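Local structure of glycerol kinase, putative (2W40) at residues 17-21 with 442-446. The protein probably catalyses the ATP-dependent phosphorylation of glycerol to sn-glycerol 3-phosphate, as a glycerol kinase of the FGGY family. Sequence-based numbering, arbitrary orientation.
Sequences KVFFY and EVTSL
A regular beta strand, 17-21 (phi/psi near -120/130), presents one face to the first turn of a helix, 443-446; N-cap Glu442 (-77/53) leads into helical values. Alternation points Lys17, Phe19 and Tyr21 toward the helix and Val18 away; Phe19 lies opposite Ser445 (CA to CA 6.9 Å). Glu442 and Tyr21 are covered most. The Glu442 side chain (chi1 and chi2 both m) packs against the Phe19 ring, its CG 3.5 Å from Phe19 CZ, and makes a long salt bridge, OE1 to Lys17 NZ 3.5 Å, the lysine extended as mttt. Phe19 (chi1 m) packs CD2 at 3.3 Å from Ser445 CB, and Ser445 OG lies over one ring face. That hydroxyl, chi1 p, donates to Glu442 O (2.9 Å), which also accepts from Leu446 N (3.3 Å). Tyr21 (chi1 m, -69°) reaches the helix start: its OH is hydrogen-bonded to Ser445 OG (2.7 Å), which lies at the ring edge near its plane, while Tyr21 CE1 meets Leu446 CD1 at 3.8 Å. The contact joins the two actin-like domains of an FGGY kinase near their cleft: the side chains of Glu442 and Lys17 lie about 7 Å from Gly416 and Thr270, respectively, which bind ADP in a crystal structure of this enzyme; none is bound to this chain. Helix 443-455 thus rests on strand 15-21, flanked by strands 3-11 and 27-34, with Ser445 O hydrogen-bonded to Ser8 OG, while helix 49-70 covers Val18 and Phe20 on the other face.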
ATOM      1  N   LYS C  17      -3.499 -25.375 -17.787  1.00 10.40           N
ATOM      2  CA  LYS C  17      -3.457 -25.075 -19.228  1.00  9.34           C
ATOM      3  C   LYS C  17      -3.274 -26.427 -19.971  1.00 10.61           C
ATOM      4  O   LYS C  17      -2.454 -27.307 -19.570  1.00 10.15           O
ATOM      5  CB  LYS C  17      -2.264 -24.165 -19.548  1.00 11.24           C
ATOM      6  CG  LYS C  17      -2.201 -22.932 -18.707  1.00 14.34           C
ATOM      7  CD  LYS C  17      -0.950 -22.151 -18.843  1.00 16.26           C
ATOM      8  CE  LYS C  17      -0.948 -21.059 -17.814  1.00 19.89           C
ATOM      9  NZ  LYS C  17       0.034 -20.009 -18.216  1.00 21.82           N
ATOM     10  N   VAL C  18      -4.027 -26.529 -21.068  1.00  9.62           N
ATOM     11  CA  VAL C  18      -3.825 -27.617 -22.060  1.00 11.27           C
ATOM     12  C   VAL C  18      -3.508 -27.013 -23.422  1.00 10.34           C
ATOM     13  O   VAL C  18      -4.098 -25.988 -23.815  1.00 12.78           O
ATOM     14  CB  VAL C  18      -4.993 -28.618 -22.138  1.00 12.40           C
ATOM     15  CG1 VAL C  18      -5.310 -29.368 -20.776  1.00 11.56           C
ATOM     16  CG2 VAL C  18      -6.323 -27.949 -22.671  1.00 12.29           C
ATOM     17  N   PHE C  19      -2.494 -27.599 -24.059  1.00 12.01           N
ATOM     18  CA  PHE C  19      -1.993 -27.206 -25.372  1.00 12.51           C
ATOM     19  C   PHE C  19      -1.923 -28.399 -26.230  1.00 12.36           C
ATOM     20  O   PHE C  19      -1.336 -29.419 -25.852  1.00 13.49           O
ATOM     21  CB  PHE C  19      -0.637 -26.581 -25.300  1.00 12.83           C
ATOM     22  CG  PHE C  19      -0.619 -25.326 -24.510  1.00 13.79           C
ATOM     23  CD1 PHE C  19      -0.738 -24.121 -25.111  1.00 17.63           C
ATOM     24  CD2 PHE C  19      -0.451 -25.370 -23.157  1.00 12.42           C
ATOM     25  CE1 PHE C  19      -0.682 -22.980 -24.413  1.00 17.53           C
ATOM     26  CE2 PHE C  19      -0.421 -24.249 -22.450  1.00 14.38           C
ATOM     27  CZ  PHE C  19      -0.562 -23.019 -23.092  1.00 16.42           C
ATOM     28  N   PHE C  20      -2.585 -28.318 -27.368  1.00 10.28           N
ATOM     29  CA  PHE C  20      -2.436 -29.346 -28.426  1.00 10.96           C
ATOM     30  C   PHE C  20      -1.544 -28.756 -29.506  1.00 11.45           C
ATOM     31  O   PHE C  20      -1.895 -27.747 -30.119  1.00 12.31           O
ATOM     32  CB  PHE C  20      -3.789 -29.831 -28.963  1.00 12.47           C
ATOM     33  CG  PHE C  20      -4.685 -30.384 -27.905  1.00 11.01           C
ATOM     34  CD1 PHE C  20      -4.851 -31.726 -27.745  1.00 14.08           C
ATOM     35  CD2 PHE C  20      -5.370 -29.508 -26.991  1.00 12.44           C
ATOM     36  CE1 PHE C  20      -5.713 -32.215 -26.753  1.00 14.95           C
ATOM     37  CE2 PHE C  20      -6.245 -30.003 -26.037  1.00 10.49           C
ATOM     38  CZ  PHE C  20      -6.367 -31.370 -25.895  1.00 12.03           C
ATOM     39  N   TYR C  21      -0.417 -29.396 -29.691  1.00 10.44           N
ATOM     40  CA  TYR C  21       0.561 -29.039 -30.674  1.00 10.96           C
ATOM     41  C   TYR C  21       0.524 -29.990 -31.863  1.00 12.89           C
ATOM     42  O   TYR C  21       0.440 -31.193 -31.694  1.00 12.58           O
ATOM     43  CB  TYR C  21       1.975 -29.020 -30.126  1.00 10.40           C
ATOM     44  CG  TYR C  21       2.256 -27.910 -29.129  1.00  9.45           C
ATOM     45  CD1 TYR C  21       2.838 -26.740 -29.563  1.00 13.06           C
ATOM     46  CD2 TYR C  21       2.131 -28.078 -27.761  1.00 11.43           C
ATOM     47  CE1 TYR C  21       3.140 -25.711 -28.737  1.00 12.67           C
ATOM     48  CE2 TYR C  21       2.388 -27.026 -26.931  1.00 10.77           C
ATOM     49  CZ  TYR C  21       2.944 -25.846 -27.416  1.00 13.63           C
ATOM     50  OH  TYR C  21       3.287 -24.789 -26.604  1.00 12.91           O
ATOM     51  N   GLU C 442       4.248 -19.146 -24.424  1.00 22.87           N
ATOM     52  CA  GLU C 442       3.991 -20.432 -23.661  1.00 20.44           C
ATOM     53  C   GLU C 442       5.112 -21.435 -23.818  1.00 16.94           C
ATOM     54  O   GLU C 442       4.870 -22.615 -24.043  1.00 16.72           O
ATOM     55  CB  GLU C 442       2.627 -21.065 -23.939  1.00 18.13           C
ATOM     56  CG  GLU C 442       1.429 -20.170 -23.571  1.00 24.32           C
ATOM     57  CD  GLU C 442       1.160 -19.997 -22.049  1.00 28.30           C
ATOM     58  OE1 GLU C 442       1.824 -20.615 -21.162  1.00 27.77           O
ATOM     59  OE2 GLU C 442       0.181 -19.252 -21.746  1.00 34.75           O
ATOM     60  N   VAL C 443       6.349 -21.001 -23.536  1.00 14.22           N
ATOM     61  CA  VAL C 443       7.513 -21.869 -23.774  1.00 14.22           C
ATOM     62  C   VAL C 443       7.532 -23.046 -22.761  1.00 12.15           C
ATOM     63  O   VAL C 443       8.124 -24.123 -23.065  1.00 13.01           O
ATOM     64  CB  VAL C 443       8.896 -21.171 -23.773  1.00 14.19           C
ATOM     65  CG1 VAL C 443       8.956 -20.034 -24.811  1.00 19.65           C
ATOM     66  CG2 VAL C 443       9.230 -20.570 -22.449  1.00 16.63           C
ATOM     67  N   THR C 444       6.895 -22.861 -21.585  1.00 11.53           N
ATOM     68  CA  THR C 444       6.760 -24.024 -20.660  1.00 10.82           C
ATOM     69  C   THR C 444       6.079 -25.238 -21.284  1.00 11.41           C
ATOM     70  O   THR C 444       6.603 -26.366 -21.257  1.00 13.02           O
ATOM     71  CB  THR C 444       6.025 -23.580 -19.394  1.00 10.91           C
ATOM     72  OG1 THR C 444       6.894 -22.624 -18.723  1.00 15.18           O
ATOM     73  CG2 THR C 444       5.744 -24.785 -18.476  1.00 10.82           C
ATOM     74  N   SER C 445       4.870 -25.038 -21.835  1.00 10.36           N
ATOM     75  CA  SER C 445       4.145 -26.136 -22.509  1.00 10.95           C
ATOM     76  C   SER C 445       4.918 -26.677 -23.710  1.00  9.85           C
ATOM     77  O   SER C 445       4.852 -27.857 -23.995  1.00 12.54           O
ATOM     78  CB  SER C 445       2.775 -25.683 -22.912  1.00 12.48           C
ATOM     79  OG  SER C 445       2.808 -24.709 -23.963  1.00 14.08           O
ATOM     80  N   LEU C 446       5.631 -25.784 -24.431  1.00 11.50           N
ATOM     81  CA  LEU C 446       6.418 -26.193 -25.589  1.00 11.07           C
ATOM     82  C   LEU C 446       7.514 -27.180 -25.165  1.00 10.94           C
ATOM     83  O   LEU C 446       7.728 -28.221 -25.843  1.00 13.37           O
ATOM     84  CB  LEU C 446       6.993 -24.960 -26.258  1.00 12.26           C
ATOM     85  CG  LEU C 446       7.750 -25.128 -27.503  1.00 12.43           C
ATOM     86  CD1 LEU C 446       6.964 -25.821 -28.548  1.00 13.98           C
ATOM     87  CD2 LEU C 446       8.272 -23.708 -27.854  1.00 15.81           C
TER